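Local coordinates for D-alanyl-lipoteichoic acid synthetase (Streptococcus pneumoniae, PDB 3BMA), which probably takes part in the D-alanylation of lipoteichoic acid during cell wall biogenesis, as a DltD-family protein of the SGNH hydrolase clan, at residues 299-302 and 303-307; 254-257 and 258-261; 230-233 and 234-238; 322-325 and 326-330. The protein carries 1 engineered substitution. All blocks are in the same frame, centred on the assembly; numbering follows the deposited sequence.

Contact 1 of 4, residues 299-302 and 303-307; sequences VNKK and WMDYA
Asn300 OD1 accepts the backbone N-H of Trp303 at 3.1 Å from N to OD1. The donor sits above the plane of the side-chain carbonyl, not in it. Asn300 holds the N-cap position of helix 301-307, and this is its capping bond. CG lies anti to the backbone N (chi1 -167°), beside the carbonyl carbon, where OD1 can take Trp303 N. The amide and indole planes stand almost at right angles, and CB of Asn300 rests 3.7 Å from CB of Trp303.

After the cap, the first turn closes through Met304 N to Asn300 O at 2.9 Å. Asp305 N to Lys301 O follows, also at 2.9 Å. Tyr306 N to Lys302 O is weak.

Val299 lies just before the cap and touches two side chains of the helix. Its CG1 meets the edge of the indole in plane, 3.6 Å from Trp303 CD1. Its CB packs 3.8 Å from Met304 CE, as the thioether bends back at its last torsion (chi3 81°). One face of the indole carries CB of Ala307, 3.9 Å above the plane and toward the rim.

Further out, Asn300 ND2 donates to Met242 O, so both ends of the capping amide are used. Trp303 also packs on Met244, Gln264 and Thr349, and Val299 touches Tyr314 of helix 311-326. Tyr306 OH is hydrogen-bonded to Leu257 O. The arrangement is an asparagine N-cap with a hydrophobic staple, Val299 against Met304, at the start of a short helix that follows strand 291-296.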
loop_
_atom_site.group_PDB
_atom_site.type_symbol
_atom_site.label_atom_id
_atom_site.label_comp_id
_atom_site.label_asym_id
_atom_site.label_seq_id
_atom_site.Cartn_x
_atom_site.Cartn_y
_atom_site.Cartn_z
ATOM N N VAL C 299 18.736 50.482 -4.662
ATOM C CA VAL C 299 18.547 50.708 -6.088
ATOM C C VAL C 299 19.524 51.829 -6.461
ATOM O O VAL C 299 19.852 52.666 -5.619
ATOM C CB VAL C 299 17.063 51.059 -6.414
ATOM C CG1 VAL C 299 16.878 51.506 -7.859
ATOM C CG2 VAL C 299 16.168 49.862 -6.144
ATOM N N ASN C 300 20.035 51.793 -7.692
ATOM C CA ASN C 300 20.826 52.881 -8.269
ATOM C C ASN C 300 20.079 54.215 -8.111
ATOM O O ASN C 300 18.953 54.358 -8.597
ATOM C CB ASN C 300 21.114 52.562 -9.746
ATOM C CG ASN C 300 22.175 53.463 -10.367
ATOM O OD1 ASN C 300 22.036 54.683 -10.408
ATOM N ND2 ASN C 300 23.228 52.848 -10.895
ATOM N N LYS C 301 20.700 55.163 -7.405
ATOM C CA LYS C 301 20.068 56.453 -7.074
ATOM C C LYS C 301 19.868 57.340 -8.300
ATOM O O LYS C 301 18.839 58.016 -8.417
ATOM C CB LYS C 301 20.865 57.192 -5.992
ATOM C CG LYS C 301 20.221 58.486 -5.476
ATOM C CD LYS C 301 20.951 59.050 -4.259
ATOM C CE LYS C 301 20.216 58.749 -2.951
ATOM N NZ LYS C 301 20.138 57.295 -2.612
ATOM N N LYS C 302 20.846 57.318 -9.207
ATOM C CA LYS C 302 20.754 58.077 -10.454
ATOM C C LYS C 302 19.663 57.519 -11.362
ATOM O O LYS C 302 19.047 58.266 -12.130
ATOM C CB LYS C 302 22.100 58.128 -11.181
ATOM C CG LYS C 302 23.061 59.163 -10.609
ATOM C CD LYS C 302 24.239 59.421 -11.535
ATOM C CE LYS C 302 25.195 60.438 -10.930
ATOM N NZ LYS C 302 26.359 60.708 -11.816
ATOM N N TRP C 303 19.418 56.214 -11.252
ATOM C CA TRP C 303 18.327 55.560 -11.958
ATOM C C TRP C 303 16.985 55.911 -11.331
ATOM O O TRP C 303 16.028 56.213 -12.044
ATOM C CB TRP C 303 18.521 54.042 -11.969
ATOM C CG TRP C 303 17.262 53.262 -12.246
ATOM C CD1 TRP C 303 16.562 52.498 -11.357
ATOM C CD2 TRP C 303 16.546 53.189 -13.490
ATOM N NE1 TRP C 303 15.462 51.942 -11.968
ATOM C CE2 TRP C 303 15.426 52.351 -13.277
ATOM C CE3 TRP C 303 16.742 53.747 -14.763
ATOM C CZ2 TRP C 303 14.503 52.058 -14.289
ATOM C CZ3 TRP C 303 15.826 53.455 -15.768
ATOM C CH2 TRP C 303 14.720 52.617 -15.524
ATOM N N MET C 304 16.926 55.871 -10.001
ATOM C CA MET C 304 15.671 56.075 -9.281
ATOM C C MET C 304 15.197 57.538 -9.304
ATOM O O MET C 304 13.999 57.804 -9.198
ATOM C CB MET C 304 15.728 55.458 -7.869
ATOM C CG MET C 304 16.046 56.378 -6.700
ATOM S SD MET C 304 15.816 55.506 -5.124
ATOM C CE MET C 304 17.351 54.623 -5.013
ATOM N N ASP C 305 16.143 58.467 -9.455
ATOM C CA ASP C 305 15.833 59.878 -9.687
ATOM C C ASP C 305 15.246 60.073 -11.082
ATOM O O ASP C 305 14.316 60.860 -11.264
ATOM C CB ASP C 305 17.083 60.753 -9.524
ATOM C CG ASP C 305 17.491 60.941 -8.068
ATOM O OD1 ASP C 305 16.655 60.723 -7.163
ATOM O OD2 ASP C 305 18.659 61.318 -7.832
ATOM N N TYR C 306 15.798 59.345 -12.054
ATOM C CA TYR C 306 15.317 59.377 -13.435
ATOM C C TYR C 306 13.943 58.722 -13.575
ATOM O O TYR C 306 13.050 59.283 -14.212
ATOM C CB TYR C 306 16.323 58.710 -14.385
ATOM C CG TYR C 306 15.985 58.881 -15.853
ATOM C CD1 TYR C 306 16.310 60.059 -16.528
ATOM C CD2 TYR C 306 15.340 57.868 -16.568
ATOM C CE1 TYR C 306 16.001 60.226 -17.877
ATOM C CE2 TYR C 306 15.025 58.027 -17.918
ATOM C CZ TYR C 306 15.358 59.208 -18.564
ATOM O OH TYR C 306 15.055 59.376 -19.894
ATOM N N ALA C 307 13.785 57.542 -12.975
ATOM C CA ALA C 307 12.548 56.767 -13.074
ATOM C C ALA C 307 11.452 57.236 -12.120
ATOM O O ALA C 307 10.294 56.858 -12.278
ATOM C CB ALA C 307 12.829 55.285 -12.876
#

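Contact 2 of 4, residues 254-257 and 258-261; sequences KKDL and KKLK
Asp256 and Lys259 run side by side and point the same way. Their ionic contact is a long salt bridge, with Asp256 OD1 3.9 Å from Lys259 NZ. The methylene before the amine comes closer, Lys259 CE lying 3.4 Å from Asp256 OD1. Lys259 CG sits between its backbone N and carbonyl carbon (chi1 67°), and the chain then runs extended alongside the aspartate.

The backbone bonds converge on one carbonyl. Leu260 N donates to Asp256 O at 3.2 Å, in the plane of that carbonyl. Lys259 N donates to Asp256 O at 3.1 Å, a bent, weak bond (127°). The backbone coils like a helix at 258-260 but lacks its regular bonding.

Leu260 packs its side chain over the Asp256 backbone carbonyl, with Leu260 CG 3.3 Å from Asp256 O. Leu260 CD1 is 4.0 Å from Asp256 CB. The apolar partners of Leu260 are Ile253 of helix 246-253 and Trp303, while Leu257 touches Tyr249.

The turn thus has two aspects, with leucines against neighbouring helices and lysines at the surface. The ion pair is long and lies at the surface, so it probably contributes little, and the lysine-rich turn is likely positive overall.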
loop_
_atom_site.group_PDB
_atom_site.type_symbol
_atom_site.label_atom_id
_atom_site.label_comp_id
_atom_site.label_asym_id
_atom_site.label_seq_id
_atom_site.Cartn_x
_atom_site.Cartn_y
_atom_site.Cartn_z
ATOM N N LYS C 254 18.805 51.328 -22.869
ATOM C CA LYS C 254 19.217 52.233 -23.961
ATOM C C LYS C 254 18.090 52.726 -24.871
ATOM O O LYS C 254 17.842 53.931 -24.951
ATOM C CB LYS C 254 20.328 51.597 -24.807
ATOM C CG LYS C 254 20.973 52.533 -25.827
ATOM C CD LYS C 254 21.945 51.788 -26.742
ATOM C CE LYS C 254 21.220 50.834 -27.695
ATOM N NZ LYS C 254 22.149 50.176 -28.656
ATOM N N LYS C 255 17.409 51.799 -25.546
ATOM C CA LYS C 255 16.361 52.170 -26.503
ATOM C C LYS C 255 15.006 52.494 -25.856
ATOM O O LYS C 255 14.151 53.124 -26.485
ATOM C CB LYS C 255 16.214 51.123 -27.623
ATOM C CG LYS C 255 15.680 49.753 -27.191
ATOM C CD LYS C 255 16.794 48.730 -26.978
ATOM C CE LYS C 255 17.327 48.186 -28.302
ATOM N NZ LYS C 255 18.372 47.151 -28.086
ATOM N N ASP C 256 14.821 52.074 -24.605
ATOM C CA ASP C 256 13.582 52.339 -23.866
ATOM C C ASP C 256 13.650 53.616 -23.020
ATOM O O ASP C 256 12.674 53.979 -22.361
ATOM C CB ASP C 256 13.217 51.140 -22.979
ATOM C CG ASP C 256 12.677 49.960 -23.772
ATOM O OD1 ASP C 256 11.783 49.259 -23.250
ATOM O OD2 ASP C 256 13.140 49.726 -24.909
ATOM N N LEU C 257 14.795 54.298 -23.076
ATOM C CA LEU C 257 15.115 55.448 -22.214
ATOM C C LEU C 257 14.101 56.601 -22.249
ATOM O O LEU C 257 13.926 57.305 -21.253
ATOM C CB LEU C 257 16.533 55.954 -22.531
ATOM C CG LEU C 257 17.226 56.989 -21.634
ATOM C CD1 LEU C 257 18.635 56.546 -21.286
ATOM C CD2 LEU C 257 17.236 58.368 -22.285
ATOM N N LYS C 258 13.437 56.775 -23.388
ATOM C CA LYS C 258 12.433 57.826 -23.557
ATOM C C LYS C 258 11.197 57.609 -22.678
ATOM O O LYS C 258 10.737 58.540 -22.015
ATOM C CB LYS C 258 12.035 57.954 -25.033
ATOM C CG LYS C 258 13.154 58.478 -25.938
ATOM C CD LYS C 258 12.906 58.153 -27.410
ATOM C CE LYS C 258 11.910 59.110 -28.054
ATOM N NZ LYS C 258 11.619 58.734 -29.465
ATOM N N LYS C 259 10.680 56.380 -22.661
ATOM C CA LYS C 259 9.470 56.064 -21.894
ATOM C C LYS C 259 9.736 55.730 -20.419
ATOM O O LYS C 259 8.812 55.745 -19.599
ATOM C CB LYS C 259 8.653 54.954 -22.571
ATOM C CG LYS C 259 9.312 53.581 -22.605
ATOM C CD LYS C 259 8.307 52.513 -22.997
ATOM C CE LYS C 259 8.935 51.131 -22.995
ATOM N NZ LYS C 259 7.940 50.070 -23.319
ATOM N N LEU C 260 10.999 55.448 -20.093
ATOM C CA LEU C 260 11.403 55.082 -18.731
ATOM C C LEU C 260 11.449 56.268 -17.762
ATOM O O LEU C 260 11.495 56.071 -16.547
ATOM C CB LEU C 260 12.758 54.355 -18.741
ATOM C CG LEU C 260 12.830 52.905 -19.239
ATOM C CD1 LEU C 260 14.281 52.451 -19.355
ATOM C CD2 LEU C 260 12.027 51.947 -18.355
ATOM N N LYS C 261 11.450 57.486 -18.309
ATOM C CA LYS C 261 11.401 58.725 -17.526
ATOM C C LYS C 261 10.074 58.849 -16.777
ATOM O O LYS C 261 9.001 58.809 -17.389
ATOM C CB LYS C 261 11.622 59.935 -18.444
ATOM C CG LYS C 261 11.452 61.311 -17.796
ATOM C CD LYS C 261 12.741 61.807 -17.151
ATOM C CE LYS C 261 12.813 63.331 -17.131
ATOM N NZ LYS C 261 11.777 63.948 -16.257
#

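Contact 3 of 4, residues 230-233 and 234-238; sequences KADA and EKNTS
Asn236 turns its side-chain amide back along the helix toward Asp232. Its ND2 donates to Asp232 O at 2.7 Å, nearly straight at 167°, and the acceptor lies in the amide plane. CG of Asn236 is anti to its own carbonyl carbon (chi1 -72°), which brings the amide alongside the last turn. The carboxylate of Asp232 crosses this amide at an angle, with the two planes 70° apart. Asp232 OD1 stands 3.1 Å from Asn236 ND2, but the angle is too poor for a bond. The other oxygen, OD2, accepts from Trp354 NE1.

Thr237 comes in on the next carbonyl of the helix. Its OG1 donates to Ala233 O at 2.8 Å. Thr237 CG2 lies 3.3 Å from Ala233 O. Asn236 N gives weak bonds to both Asp232 O and Ala233 O. This is the C-terminal end of helix 222-235, where Asn236 is the first residue to leave helical backbone angles. Here side chains that follow the helix bond to carbonyls of its last turn, adding to the weak backbone bonds at this end. Ser238 OG adds another, to Lys235 O, from above the carbonyl plane.

Two residues before the Asp232 and Asn236 pair, Lys230 and Glu234 cross obliquely. Lys230 bends at several torsions, and its NZ ends 4.2 Å from Glu234 OE2, too far for a salt bridge. Their backbones are joined by Glu234 N to Lys230 O at 3.0 Å. A water donates to both Ala231 O and Glu234 OE1, linking the carboxylate to the helix backbone. Ala233, Glu234 and Thr237 also touch Phe344, and Ala233 packs on Trp354.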
loop_
_atom_site.group_PDB
_atom_site.type_symbol
_atom_site.label_atom_id
_atom_site.label_comp_id
_atom_site.label_asym_id
_atom_site.label_seq_id
_atom_site.Cartn_x
_atom_site.Cartn_y
_atom_site.Cartn_z
ATOM N N LYS C 230 38.097 49.125 -8.891
ATOM C CA LYS C 230 37.793 50.494 -9.345
ATOM C C LYS C 230 38.114 50.676 -10.826
ATOM O O LYS C 230 37.347 51.303 -11.554
ATOM C CB LYS C 230 38.605 51.517 -8.541
ATOM C CG LYS C 230 38.093 52.952 -8.555
ATOM C CD LYS C 230 37.334 53.270 -7.274
ATOM C CE LYS C 230 37.590 54.697 -6.802
ATOM N NZ LYS C 230 36.930 55.720 -7.656
ATOM N N ALA C 231 39.251 50.124 -11.252
ATOM C CA ALA C 231 39.741 50.255 -12.626
ATOM C C ALA C 231 38.930 49.427 -13.616
ATOM O O ALA C 231 38.785 49.808 -14.779
ATOM C CB ALA C 231 41.219 49.880 -12.702
ATOM N N ASP C 232 38.415 48.293 -13.145
ATOM C CA ASP C 232 37.538 47.428 -13.929
ATOM C C ASP C 232 36.181 48.100 -14.139
ATOM O O ASP C 232 35.611 48.042 -15.229
ATOM C CB ASP C 232 37.368 46.076 -13.219
ATOM C CG ASP C 232 36.517 45.087 -14.010
ATOM O OD1 ASP C 232 36.699 44.980 -15.242
ATOM O OD2 ASP C 232 35.673 44.402 -13.388
ATOM N N ALA C 233 35.689 48.752 -13.089
ATOM C CA ALA C 233 34.387 49.410 -13.099
ATOM C C ALA C 233 34.360 50.691 -13.939
ATOM O O ALA C 233 33.353 50.982 -14.579
ATOM C CB ALA C 233 33.930 49.691 -11.675
ATOM N N GLU C 234 35.460 51.445 -13.931
ATOM C CA GLU C 234 35.597 52.655 -14.752
ATOM C C GLU C 234 35.656 52.313 -16.237
ATOM O O GLU C 234 35.123 53.045 -17.073
ATOM C CB GLU C 234 36.852 53.438 -14.359
ATOM C CG GLU C 234 36.719 54.255 -13.081
ATOM C CD GLU C 234 38.061 54.671 -12.492
ATOM O OE1 GLU C 234 39.094 54.047 -12.826
ATOM O OE2 GLU C 234 38.081 55.624 -11.683
ATOM N N LYS C 235 36.308 51.191 -16.542
ATOM C CA LYS C 235 36.458 50.674 -17.901
ATOM C C LYS C 235 35.137 50.136 -18.457
ATOM O O LYS C 235 34.915 50.149 -19.670
ATOM C CB LYS C 235 37.514 49.563 -17.898
ATOM C CG LYS C 235 38.145 49.237 -19.243
ATOM C CD LYS C 235 39.396 48.384 -19.047
ATOM C CE LYS C 235 39.928 47.830 -20.361
ATOM N NZ LYS C 235 39.131 46.667 -20.846
ATOM N N ASN C 236 34.264 49.676 -17.563
ATOM C CA ASN C 236 33.022 49.008 -17.955
ATOM C C ASN C 236 31.719 49.770 -17.670
ATOM O O ASN C 236 30.630 49.201 -17.768
ATOM C CB ASN C 236 32.975 47.601 -17.351
ATOM C CG ASN C 236 33.948 46.655 -18.020
ATOM O OD1 ASN C 236 33.668 46.117 -19.090
ATOM N ND2 ASN C 236 35.097 46.446 -17.394
ATOM N N THR C 237 31.835 51.047 -17.312
ATOM C CA THR C 237 30.670 51.933 -17.190
ATOM C C THR C 237 30.820 53.131 -18.137
ATOM O O THR C 237 30.442 54.259 -17.804
ATOM C CB THR C 237 30.444 52.426 -15.733
ATOM O OG1 THR C 237 31.625 53.080 -15.254
ATOM C CG2 THR C 237 30.084 51.265 -14.799
ATOM N N SER C 238 31.360 52.859 -19.325
ATOM C CA SER C 238 31.724 53.888 -20.303
ATOM C C SER C 238 30.532 54.535 -21.009
ATOM O O SER C 238 30.432 55.763 -21.050
ATOM C CB SER C 238 32.687 53.314 -21.349
ATOM O OG SER C 238 33.842 52.761 -20.743
HETATM O O HOH W 1 39.954 52.409 -15.417
#

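Contact 4 of 4, residues 322-325 and 326-330; sequences RYQL and ESQGF
Across the Leu325-Phe330 span the chain ends its helix in a Schellman motif, with Gly329 at positive phi (111°), Phe330 N donating to Leu325 O at 2.9 Å and Gly329 N bonding weakly to Glu326 O. Gln328 N is an extra donor to Leu325 O, from the opposite face of its plane to Phe330 N.

Arg322 and Glu326 lie side by side one turn apart. Arg322 NH2 donates to Glu326 OE2 at 3.3 Å, from above the carboxylate plane, and a weak bond joins NE to OE1. The two flat groups are 63° apart, so this is a skewed salt bridge and not a flat paired one. NH1 has a second partner in Asp335.

Ser327 gives two bonds to Tyr323 O. Its N and OG reach Tyr323 O from opposite faces, OG at 2.7 Å. OG lies between the backbone N and the carbonyl carbon (chi1 72°), which turns it to that oxygen. Its CB also sits over one ring face, 4.0 Å from the Tyr323 centroid, a CH-pi contact. Gln328 NE2 donates to Gln324 O at 2.7 Å, with that oxygen in its amide plane. Gln328 OE1 accepts from Gln279 NE2 and Asn380 N. Gln324's own amide turns to Tyr275, Gln279 and Trp388.

Leu325 CB packs 3.8 Å from Phe330 CB, while Phe330 stacks with Tyr377.

Backbone and side-chain donors therefore satisfy carbonyls of the last turn. Several bonds hold the buried glutamines, and the charged pair stays on a partly exposed flank.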
loop_
_atom_site.group_PDB
_atom_site.type_symbol
_atom_site.label_atom_id
_atom_site.label_comp_id
_atom_site.label_asym_id
_atom_site.label_seq_id
_atom_site.Cartn_x
_atom_site.Cartn_y
_atom_site.Cartn_z
ATOM N N ARG C 322 12.758 45.179 8.045
ATOM C CA ARG C 322 13.562 45.111 9.264
ATOM C C ARG C 322 12.731 44.807 10.506
ATOM O O ARG C 322 13.189 44.086 11.384
ATOM C CB ARG C 322 14.352 46.403 9.465
ATOM C CG ARG C 322 15.577 46.566 8.555
ATOM C CD ARG C 322 16.413 47.758 9.003
ATOM N NE ARG C 322 17.096 47.487 10.268
ATOM C CZ ARG C 322 18.416 47.498 10.436
ATOM N NH1 ARG C 322 19.222 47.798 9.430
ATOM N NH2 ARG C 322 18.933 47.226 11.624
ATOM N N TYR C 323 11.512 45.337 10.569
ATOM C CA TYR C 323 10.619 45.055 11.691
ATOM C C TYR C 323 10.222 43.582 11.760
ATOM O O TYR C 323 10.225 42.995 12.837
ATOM C CB TYR C 323 9.373 45.940 11.667
ATOM C CG TYR C 323 8.439 45.669 12.830
ATOM C CD1 TYR C 323 8.757 46.102 14.121
ATOM C CD2 TYR C 323 7.246 44.967 12.645
ATOM C CE1 TYR C 323 7.913 45.845 15.193
ATOM C CE2 TYR C 323 6.392 44.705 13.713
ATOM C CZ TYR C 323 6.731 45.150 14.981
ATOM O OH TYR C 323 5.893 44.895 16.039
ATOM N N GLN C 324 9.894 42.998 10.608
ATOM C CA GLN C 324 9.535 41.580 10.517
ATOM C C GLN C 324 10.681 40.681 10.980
ATOM O O GLN C 324 10.461 39.696 11.686
ATOM C CB GLN C 324 9.125 41.222 9.086
ATOM C CG GLN C 324 8.444 39.858 8.963
ATOM C CD GLN C 324 7.851 39.600 7.589
ATOM O OE1 GLN C 324 7.937 40.436 6.684
ATOM N NE2 GLN C 324 7.239 38.434 7.428
ATOM N N LEU C 325 11.900 41.042 10.591
ATOM C CA LEU C 325 13.093 40.316 11.006
ATOM C C LEU C 325 13.382 40.515 12.493
ATOM O O LEU C 325 13.395 39.548 13.257
ATOM C CB LEU C 325 14.306 40.745 10.173
ATOM C CG LEU C 325 14.243 40.702 8.644
ATOM C CD1 LEU C 325 15.564 41.172 8.049
ATOM C CD2 LEU C 325 13.895 39.312 8.138
ATOM N N GLU C 326 13.577 41.772 12.894
ATOM C CA GLU C 326 14.067 42.111 14.235
ATOM C C GLU C 326 13.090 41.864 15.379
ATOM O O GLU C 326 13.521 41.517 16.479
ATOM C CB GLU C 326 14.593 43.546 14.280
ATOM C CG GLU C 326 15.961 43.688 13.646
ATOM C CD GLU C 326 16.421 45.124 13.511
ATOM O OE1 GLU C 326 15.692 45.941 12.907
ATOM O OE2 GLU C 326 17.529 45.430 13.999
ATOM N N SER C 327 11.790 42.018 15.130
ATOM C CA SER C 327 10.785 41.756 16.168
ATOM C C SER C 327 10.639 40.267 16.464
ATOM O O SER C 327 9.990 39.878 17.434
ATOM C CB SER C 327 9.423 42.363 15.811
ATOM O OG SER C 327 8.796 41.652 14.761
ATOM N N GLN C 328 11.254 39.445 15.620
ATOM C CA GLN C 328 11.218 38.000 15.765
ATOM C C GLN C 328 12.574 37.442 16.189
ATOM O O GLN C 328 12.693 36.258 16.489
ATOM C CB GLN C 328 10.759 37.357 14.459
ATOM C CG GLN C 328 9.300 37.604 14.134
ATOM C CD GLN C 328 8.844 36.848 12.906
ATOM O OE1 GLN C 328 8.101 35.873 13.010
ATOM N NE2 GLN C 328 9.290 37.291 11.733
ATOM N N GLY C 329 13.592 38.298 16.203
ATOM C CA GLY C 329 14.902 37.933 16.724
ATOM C C GLY C 329 16.003 37.834 15.686
ATOM O O GLY C 329 17.097 37.366 15.995
ATOM N N PHE C 330 15.715 38.264 14.459
ATOM C CA PHE C 330 16.684 38.206 13.366
ATOM C C PHE C 330 17.347 39.570 13.276
ATOM O O PHE C 330 16.767 40.511 12.731
ATOM C CB PHE C 330 16.003 37.859 12.029
ATOM C CG PHE C 330 15.405 36.475 11.978
ATOM C CD1 PHE C 330 16.168 35.388 11.560
ATOM C CD2 PHE C 330 14.072 36.264 12.324
ATOM C CE1 PHE C 330 15.622 34.103 11.508
ATOM C CE2 PHE C 330 13.516 34.985 12.274
ATOM C CZ PHE C 330 14.291 33.905 11.863
#

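Overall arrangement
Along the chain the order is contact 3, contact 2, contact 1, contact 4. Contacts 1 and 2 touch, with centres about 13 Å apart: helix 301-307 packs directly on the 254-261 turn. Contact 3 lies on the same side of the chain's centre, about 19 Å from contact 1 between centres, at the end of helix 222-235. Contact 4 stands apart, about 28 Å from contact 1 between centres, at the end of helix 311-326. Helices 301-307 and 311-326 follow each other between strands 291-296 and 333-335, neighbours in the five-stranded parallel sheet. The contacts thus mark helix ends and a connecting turn around an alpha/beta core, consistent with the SGNH hydrolase clan.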